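Local coordinates for Two-component sensor histidine kinase (PDB 3OLO), which probably autophosphorylates on a histidine in response to a signal, the part described here being its PAS domain, a likely sensor, at residues N78-T83 with E96-F101; Y17-A22 with Y37-T42. All blocks are in the same frame, centred on the assembly; numbering follows the deposited sequence.

In the fold
Both contacts lie on one chain whose PAS fold is built on a five-stranded antiparallel sheet of order 2-1-5-4-3, and they lie at its two opposite margins. Contact 2 comes earlier in the chain: it joins the end of helix 8-21 to the turn between edge strand 35-38 and helix 40-46. Contact 1 pairs the other edge strand, 78-86, with strand 92-104 in a hairpin. Their centres are 18 Å apart and their nearest atoms about 10 Å, so they do not touch, though both reach the same sheet. A glycerol, probably from the crystallisation liquor, lies about 3 Å from the side chain of D40 in contact 2.

Contact 1: N78-T83 with E96-F101; sequences NYTFKT and EMSLTF
E96 sets CG anti to its backbone N (chi1 170°) and stays extended to CD, whereas K82 bends at chi2 and chi4, so the lysine folds alongside the glutamate. NZ of K82 meets OE2 of E96 on its anti lone pair in a salt bridge of 2.5 Å. The other oxygen, OE1, pairs with R115 on the next strand, and this double engagement suits glutamate. An alanine here removes the carboxylate and CG, and would probably leave the K82 ammonium and R115 less fixed and T80 CG2 less packed. The hydroxyls T80 OG1 and S98 OG, each beside its backbone N, share a hydrogen bond of 2.6 Å. These pairs share one face of an antiparallel hairpin within the PAS sheet, where beta-branched threonine suits the extended backbone. Two hydrogen-bonded pairs, Y79 with L99 and F81 with M97, stitch the strands; the straightest bond runs from L99 N to Y79 O, 2.8 Å. On their face the F81 ring, in the crowded chi1 position (66°), lies obliquely to its neighbours: CE1 meets CD1 of L99 at 3.4 Å, and the selenium of selenomethionine M97 makes a Met-aromatic contact 5.0 Å from the ring centroid.

Contact 2: Y17-A22 with Y37-T42; sequences YLINNA and YVNDAT
Y17 points away from 37-42, and its ring meets F109 of the second subunit edge-to-face. I19 CG2 lies at the edge of the Y37 ring, 3.9 Å from CE1, an apolar fit for a branched side chain, while the I19 carbonyl O receives ND2 of N39 at 2.9 Å from above the carbonyl plane. N20 follows, its side chain crossing that of D40 at about a right angle: OD1 accepts D40 N on a lone pair, 3.1 Å away though bent (137°), and ND2 comes tip to tip with OH of Y37 at 3.0 Å, a hydroxyl hydrogen-bonded to H16. Asparagine suits this spot because its short amide offers an acceptor to the opening turn of helix 40-46. One water donates to A22 O and, weakly, to N20 O and accepts from A41 N, bridging helix end and turn. N39 is the N-cap: with CG in the crowded position (chi1 79°), its OD1 takes T42 N at 3.0 Å. D40 is salt-bridged to R50. The end of helix 8-21 rests against the corner where edge strand 35-38 gives way to helix 40-46, with strand 25-29 beside I19 and T42 and helix 50-53 against V38.

Contact 1: N78-T83 with E96-F101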
ATOM      1  N   ASN A  78      -6.214  16.175   6.036  1.00 54.70           N
ATOM      2  CA  ASN A  78      -6.777  14.901   5.613  1.00 51.46           C
ATOM      3  C   ASN A  78      -8.134  15.205   4.995  1.00 48.00           C
ATOM      4  O   ASN A  78      -8.969  15.840   5.629  1.00 47.76           O
ATOM      5  CB  ASN A  78      -6.928  13.946   6.793  1.00 56.94           C
ATOM      6  CG  ASN A  78      -5.665  13.843   7.626  1.00 62.76           C
ATOM      7  OD1 ASN A  78      -4.730  13.140   7.259  1.00 65.65           O
ATOM      8  ND2 ASN A  78      -5.632  14.550   8.756  1.00 62.18           N
ATOM      9  N   TYR A  79      -8.352  14.765   3.761  1.00 34.90           N
ATOM     10  CA  TYR A  79      -9.539  15.172   3.017  1.00 31.63           C
ATOM     11  C   TYR A  79      -9.841  14.198   1.872  1.00 34.74           C
ATOM     12  O   TYR A  79      -8.927  13.670   1.243  1.00 31.80           O
ATOM     13  CB  TYR A  79      -9.310  16.583   2.482  1.00 37.84           C
ATOM     14  CG  TYR A  79     -10.555  17.296   2.020  1.00 53.60           C
ATOM     15  CD1 TYR A  79     -11.606  17.540   2.895  1.00 57.50           C
ATOM     16  CD2 TYR A  79     -10.669  17.756   0.710  1.00 54.61           C
ATOM     17  CE1 TYR A  79     -12.746  18.211   2.471  1.00 62.09           C
ATOM     18  CE2 TYR A  79     -11.801  18.429   0.278  1.00 53.83           C
ATOM     19  CZ  TYR A  79     -12.834  18.652   1.159  1.00 60.18           C
ATOM     20  OH  TYR A  79     -13.957  19.319   0.731  1.00 66.33           O
ATOM     21  N   THR A  80     -11.126  13.962   1.615  1.00 36.17           N
ATOM     22  CA  THR A  80     -11.571  13.061   0.549  1.00 38.52           C
ATOM     23  C   THR A  80     -12.596  13.808  -0.296  1.00 39.77           C
ATOM     24  O   THR A  80     -13.488  14.454   0.256  1.00 35.24           O
ATOM     25  CB  THR A  80     -12.229  11.759   1.116  1.00 34.59           C
ATOM     26  OG1 THR A  80     -11.243  10.957   1.772  1.00 31.98           O
ATOM     27  CG2 THR A  80     -12.868  10.919   0.000  1.00 35.56           C
ATOM     28  N   PHE A  81     -12.472  13.734  -1.622  1.00 35.98           N
ATOM     29  CA  PHE A  81     -13.414  14.417  -2.510  1.00 46.11           C
ATOM     30  C   PHE A  81     -13.369  13.847  -3.935  1.00 46.92           C
ATOM     31  O   PHE A  81     -12.449  13.111  -4.283  1.00 38.40           O
ATOM     32  CB  PHE A  81     -13.116  15.918  -2.538  1.00 48.70           C
ATOM     33  CG  PHE A  81     -11.793  16.258  -3.158  1.00 50.25           C
ATOM     34  CD1 PHE A  81     -10.637  16.251  -2.403  1.00 47.93           C
ATOM     35  CD2 PHE A  81     -11.704  16.574  -4.502  1.00 51.91           C
ATOM     36  CE1 PHE A  81      -9.416  16.561  -2.972  1.00 45.30           C
ATOM     37  CE2 PHE A  81     -10.485  16.880  -5.078  1.00 52.83           C
ATOM     38  CZ  PHE A  81      -9.340  16.874  -4.311  1.00 49.07           C
ATOM     39  N   LYS A  82     -14.363  14.195  -4.752  1.00 40.17           N
ATOM     40  CA  LYS A  82     -14.464  13.670  -6.114  1.00 39.23           C
ATOM     41  C   LYS A  82     -13.868  14.633  -7.118  1.00 38.53           C
ATOM     42  O   LYS A  82     -14.031  15.846  -7.006  1.00 38.70           O
ATOM     43  CB  LYS A  82     -15.923  13.470  -6.532  1.00 46.59           C
ATOM     44  CG  LYS A  82     -16.782  12.738  -5.549  1.00 59.62           C
ATOM     45  CD  LYS A  82     -16.642  11.237  -5.678  1.00 63.10           C
ATOM     46  CE  LYS A  82     -17.121  10.564  -4.413  1.00 66.07           C
ATOM     47  NZ  LYS A  82     -16.256  10.973  -3.276  1.00 68.86           N
ATOM     48  N   THR A  83     -13.208  14.090  -8.127  1.00 34.05           N
ATOM     49  CA  THR A  83     -12.897  14.883  -9.295  1.00 33.19           C
ATOM     50  C   THR A  83     -12.949  13.985 -10.526  1.00 32.11           C
ATOM     51  O   THR A  83     -13.225  12.796 -10.412  1.00 38.85           O
ATOM     52  CB  THR A  83     -11.539  15.555  -9.140  1.00 36.84           C
ATOM     53  OG1 THR A  83     -11.407  16.600 -10.114  1.00 38.07           O
ATOM     54  CG2 THR A  83     -10.413  14.533  -9.282  1.00 36.26           C
ATOM     55  N   GLU A  96     -12.629   9.255  -6.666  1.00 34.38           N
ATOM     56  CA  GLU A  96     -12.661   9.789  -5.314  1.00 35.26           C
ATOM     57  C   GLU A  96     -11.238   9.722  -4.780  1.00 37.38           C
ATOM     58  O   GLU A  96     -10.660   8.638  -4.672  1.00 32.68           O
ATOM     59  CB  GLU A  96     -13.618   8.965  -4.449  1.00 33.61           C
ATOM     60  CG  GLU A  96     -13.574   9.273  -2.965  1.00 43.66           C
ATOM     61  CD  GLU A  96     -14.568   8.426  -2.176  1.00 65.99           C
ATOM     62  OE1 GLU A  96     -14.154   7.403  -1.602  1.00 62.09           O
ATOM     63  OE2 GLU A  96     -15.764   8.771  -2.129  1.00 77.36           O
HETATM   64  N   MSE A  97     -10.659  10.885  -4.495  1.00 34.06           N
HETATM   65  CA  MSE A  97      -9.296  10.968  -3.979  1.00 35.49           C
HETATM   66  C   MSE A  97      -9.326  11.175  -2.478  1.00 37.71           C
HETATM   67  O   MSE A  97     -10.086  12.005  -1.990  1.00 36.06           O
HETATM   68  CB  MSE A  97      -8.563  12.178  -4.568  1.00 30.25           C
HETATM   69  CG  MSE A  97      -8.170  12.109  -5.999  1.00 33.85           C
HETATM   70 SE   MSE A  97      -7.378  13.845  -6.548  0.71 42.71          SE
HETATM   71  CE  MSE A  97      -5.651  13.742  -5.699  1.00 30.70           C
ATOM     72  N   SER A  98      -8.479  10.443  -1.759  1.00 36.38           N
ATOM     73  CA  SER A  98      -8.233  10.688  -0.338  1.00 34.54           C
ATOM     74  C   SER A  98      -6.788  11.138  -0.159  1.00 35.94           C
ATOM     75  O   SER A  98      -5.859  10.464  -0.592  1.00 33.37           O
ATOM     76  CB  SER A  98      -8.491   9.431   0.485  1.00 35.42           C
ATOM     77  OG  SER A  98      -9.877   9.157   0.554  1.00 39.54           O
ATOM     78  N   LEU A  99      -6.602  12.297   0.452  1.00 32.69           N
ATOM     79  CA  LEU A  99      -5.275  12.853   0.624  1.00 34.45           C
ATOM     80  C   LEU A  99      -4.915  12.908   2.088  1.00 33.39           C
ATOM     81  O   LEU A  99      -5.754  13.242   2.920  1.00 33.90           O
ATOM     82  CB  LEU A  99      -5.218  14.274   0.105  1.00 42.40           C
ATOM     83  CG  LEU A  99      -5.489  14.484  -1.368  1.00 52.88           C
ATOM     84  CD1 LEU A  99      -6.976  14.716  -1.598  1.00 55.22           C
ATOM     85  CD2 LEU A  99      -4.664  15.667  -1.818  1.00 53.89           C
ATOM     86  N   THR A 100      -3.655  12.597   2.374  1.00 28.89           N
ATOM     87  CA  THR A 100      -3.045  12.830   3.667  1.00 34.46           C
ATOM     88  C   THR A 100      -1.747  13.588   3.435  1.00 35.02           C
ATOM     89  O   THR A 100      -0.912  13.144   2.660  1.00 32.39           O
ATOM     90  CB  THR A 100      -2.695  11.513   4.347  1.00 40.33           C
ATOM     91  OG1 THR A 100      -3.853  10.670   4.382  1.00 46.30           O
ATOM     92  CG2 THR A 100      -2.195  11.759   5.758  1.00 43.54           C
ATOM     93  N   PHE A 101      -1.557  14.718   4.107  1.00 37.17           N
ATOM     94  CA  PHE A 101      -0.316  15.464   3.948  1.00 40.54           C
ATOM     95  C   PHE A 101       0.679  15.082   5.023  1.00 43.48           C
ATOM     96  O   PHE A 101       0.318  14.903   6.176  1.00 39.95           O
ATOM     97  CB  PHE A 101      -0.575  16.959   3.963  1.00 36.65           C
ATOM     98  CG  PHE A 101      -1.315  17.435   2.761  1.00 39.93           C
ATOM     99  CD1 PHE A 101      -2.704  17.437   2.746  1.00 47.50           C
ATOM    100  CD2 PHE A 101      -0.630  17.855   1.632  1.00 42.98           C
ATOM    101  CE1 PHE A 101      -3.398  17.865   1.622  1.00 48.64           C
ATOM    102  CE2 PHE A 101      -1.315  18.290   0.509  1.00 44.34           C
ATOM    103  CZ  PHE A 101      -2.702  18.296   0.506  1.00 46.85           C
TER

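Contact 2: Y17-A22 with Y37-T42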
ATOM      1  N   TYR A  17       7.180  -3.248  -2.730  1.00 26.99           N
ATOM      2  CA  TYR A  17       6.534  -4.438  -3.268  1.00 30.31           C
ATOM      3  C   TYR A  17       5.070  -4.533  -2.855  1.00 30.98           C
ATOM      4  O   TYR A  17       4.208  -4.845  -3.666  1.00 35.96           O
ATOM      5  CB  TYR A  17       7.289  -5.676  -2.800  1.00 36.91           C
ATOM      6  CG  TYR A  17       8.627  -5.827  -3.474  1.00 36.71           C
ATOM      7  CD1 TYR A  17       8.708  -6.091  -4.834  1.00 43.75           C
ATOM      8  CD2 TYR A  17       9.807  -5.708  -2.761  1.00 42.63           C
ATOM      9  CE1 TYR A  17       9.927  -6.229  -5.464  1.00 46.74           C
ATOM     10  CE2 TYR A  17      11.034  -5.844  -3.386  1.00 43.37           C
ATOM     11  CZ  TYR A  17      11.086  -6.107  -4.736  1.00 45.52           C
ATOM     12  OH  TYR A  17      12.297  -6.251  -5.367  1.00 53.95           O
ATOM     13  N   LEU A  18       4.791  -4.256  -1.588  1.00 22.84           N
ATOM     14  CA  LEU A  18       3.417  -4.246  -1.090  1.00 25.65           C
ATOM     15  C   LEU A  18       2.529  -3.249  -1.825  1.00 23.69           C
ATOM     16  O   LEU A  18       1.453  -3.603  -2.307  1.00 28.38           O
ATOM     17  CB  LEU A  18       3.392  -3.897   0.408  1.00 29.24           C
ATOM     18  CG  LEU A  18       3.605  -5.059   1.368  1.00 29.42           C
ATOM     19  CD1 LEU A  18       3.891  -4.555   2.775  1.00 24.14           C
ATOM     20  CD2 LEU A  18       2.393  -5.991   1.349  1.00 26.69           C
ATOM     21  N   ILE A  19       2.945  -1.990  -1.906  1.00 23.97           N
ATOM     22  CA  ILE A  19       2.032  -0.978  -2.448  1.00 24.60           C
ATOM     23  C   ILE A  19       1.816  -1.203  -3.941  1.00 24.08           C
ATOM     24  O   ILE A  19       0.791  -0.832  -4.485  1.00 26.86           O
ATOM     25  CB  ILE A  19       2.520   0.462  -2.219  1.00 24.70           C
ATOM     26  CG1 ILE A  19       1.357   1.444  -2.407  1.00 22.65           C
ATOM     27  CG2 ILE A  19       3.647   0.795  -3.153  1.00 21.23           C
ATOM     28  CD1 ILE A  19       0.298   1.358  -1.280  1.00 21.38           C
ATOM     29  N   ASN A  20       2.781  -1.819  -4.604  1.00 23.12           N
ATOM     30  CA  ASN A  20       2.638  -2.072  -6.026  1.00 23.67           C
ATOM     31  C   ASN A  20       1.778  -3.277  -6.307  1.00 28.39           C
ATOM     32  O   ASN A  20       1.301  -3.449  -7.411  1.00 29.59           O
ATOM     33  CB  ASN A  20       4.002  -2.187  -6.677  1.00 22.34           C
ATOM     34  CG  ASN A  20       4.616  -0.840  -6.892  1.00 27.93           C
ATOM     35  OD1 ASN A  20       3.974   0.054  -7.445  1.00 36.77           O
ATOM     36  ND2 ASN A  20       5.831  -0.658  -6.421  1.00 35.52           N
ATOM     37  N   ASN A  21       1.560  -4.103  -5.293  1.00 28.26           N
ATOM     38  CA  ASN A  21       0.638  -5.210  -5.448  1.00 32.10           C
ATOM     39  C   ASN A  21      -0.755  -4.858  -4.963  1.00 32.47           C
ATOM     40  O   ASN A  21      -1.704  -5.593  -5.215  1.00 34.97           O
ATOM     41  CB  ASN A  21       1.181  -6.460  -4.761  1.00 32.92           C
ATOM     42  CG  ASN A  21       2.161  -7.203  -5.647  1.00 49.60           C
ATOM     43  OD1 ASN A  21       1.756  -7.893  -6.579  1.00 51.28           O
ATOM     44  ND2 ASN A  21       3.454  -7.028  -5.395  1.00 52.23           N
ATOM     45  N   ALA A  22      -0.887  -3.720  -4.292  1.00 29.97           N
ATOM     46  CA  ALA A  22      -2.201  -3.270  -3.859  1.00 33.93           C
ATOM     47  C   ALA A  22      -3.081  -2.934  -5.062  1.00 38.83           C
ATOM     48  O   ALA A  22      -2.663  -2.261  -6.000  1.00 39.40           O
ATOM     49  CB  ALA A  22      -2.084  -2.070  -2.949  1.00 32.54           C
ATOM     50  N   TYR A  37       5.952   9.453  -6.662  1.00 29.36           N
ATOM     51  CA  TYR A  37       5.928   8.010  -6.593  1.00 27.27           C
ATOM     52  C   TYR A  37       4.537   7.550  -6.991  1.00 27.39           C
ATOM     53  O   TYR A  37       3.553   8.127  -6.555  1.00 31.92           O
ATOM     54  CB  TYR A  37       6.263   7.539  -5.170  1.00 26.67           C
ATOM     55  CG  TYR A  37       6.317   6.043  -5.073  1.00 32.16           C
ATOM     56  CD1 TYR A  37       5.157   5.297  -4.932  1.00 32.92           C
ATOM     57  CD2 TYR A  37       7.523   5.368  -5.167  1.00 33.64           C
ATOM     58  CE1 TYR A  37       5.202   3.910  -4.863  1.00 27.68           C
ATOM     59  CE2 TYR A  37       7.576   3.991  -5.095  1.00 28.73           C
ATOM     60  CZ  TYR A  37       6.415   3.269  -4.950  1.00 28.21           C
ATOM     61  OH  TYR A  37       6.469   1.899  -4.900  1.00 32.69           O
ATOM     62  N   VAL A  38       4.450   6.526  -7.830  1.00 26.21           N
ATOM     63  CA  VAL A  38       3.157   5.982  -8.237  1.00 23.58           C
ATOM     64  C   VAL A  38       3.225   4.479  -8.166  1.00 23.73           C
ATOM     65  O   VAL A  38       4.265   3.913  -8.494  1.00 29.03           O
ATOM     66  CB  VAL A  38       2.781   6.383  -9.702  1.00 29.07           C
ATOM     67  CG1 VAL A  38       2.525   7.868  -9.795  1.00 22.59           C
ATOM     68  CG2 VAL A  38       3.883   5.959 -10.700  1.00 22.87           C
ATOM     69  N   ASN A  39       2.133   3.831  -7.745  1.00 28.78           N
ATOM     70  CA  ASN A  39       2.066   2.369  -7.766  1.00 35.54           C
ATOM     71  C   ASN A  39       1.471   1.862  -9.078  1.00 34.19           C
ATOM     72  O   ASN A  39       0.886   2.630  -9.836  1.00 31.83           O
ATOM     73  CB  ASN A  39       1.323   1.801  -6.537  1.00 31.12           C
ATOM     74  CG  ASN A  39      -0.201   1.878  -6.650  1.00 30.67           C
ATOM     75  OD1 ASN A  39      -0.748   2.623  -7.452  1.00 28.45           O
ATOM     76  ND2 ASN A  39      -0.892   1.109  -5.806  1.00 27.81           N
ATOM     77  N   ASP A  40       1.650   0.573  -9.352  1.00 29.69           N
ATOM     78  CA  ASP A  40       1.196  -0.016 -10.607  1.00 32.43           C
ATOM     79  C   ASP A  40      -0.285   0.287 -10.896  1.00 29.37           C
ATOM     80  O   ASP A  40      -0.648   0.582 -12.034  1.00 29.15           O
ATOM     81  CB  ASP A  40       1.443  -1.533 -10.608  1.00 35.23           C
ATOM     82  CG  ASP A  40       2.931  -1.900 -10.571  1.00 37.69           C
ATOM     83  OD1 ASP A  40       3.793  -1.019 -10.749  1.00 36.70           O
ATOM     84  OD2 ASP A  40       3.243  -3.091 -10.375  1.00 39.99           O
ATOM     85  N   ALA A  41      -1.144   0.217  -9.881  1.00 23.44           N
ATOM     86  CA  ALA A  41      -2.569   0.481 -10.095  1.00 22.30           C
ATOM     87  C   ALA A  41      -2.810   1.908 -10.623  1.00 26.88           C
ATOM     88  O   ALA A  41      -3.704   2.128 -11.438  1.00 25.61           O
ATOM     89  CB  ALA A  41      -3.384   0.227  -8.810  1.00 23.86           C
ATOM     90  N   THR A  42      -2.014   2.874 -10.166  1.00 24.08           N
ATOM     91  CA  THR A  42      -2.092   4.236 -10.697  1.00 24.55           C
ATOM     92  C   THR A  42      -1.691   4.324 -12.180  1.00 25.21           C
ATOM     93  O   THR A  42      -2.315   5.041 -12.955  1.00 27.30           O
ATOM     94  CB  THR A  42      -1.197   5.200  -9.891  1.00 29.16           C
ATOM     95  OG1 THR A  42      -1.728   5.352  -8.576  1.00 31.05           O
ATOM     96  CG2 THR A  42      -1.145   6.577 -10.554  1.00 23.10           C
TER
HETATM   97  O   HOH W   1      -0.694  -1.541  -7.434  1.00 37.36           O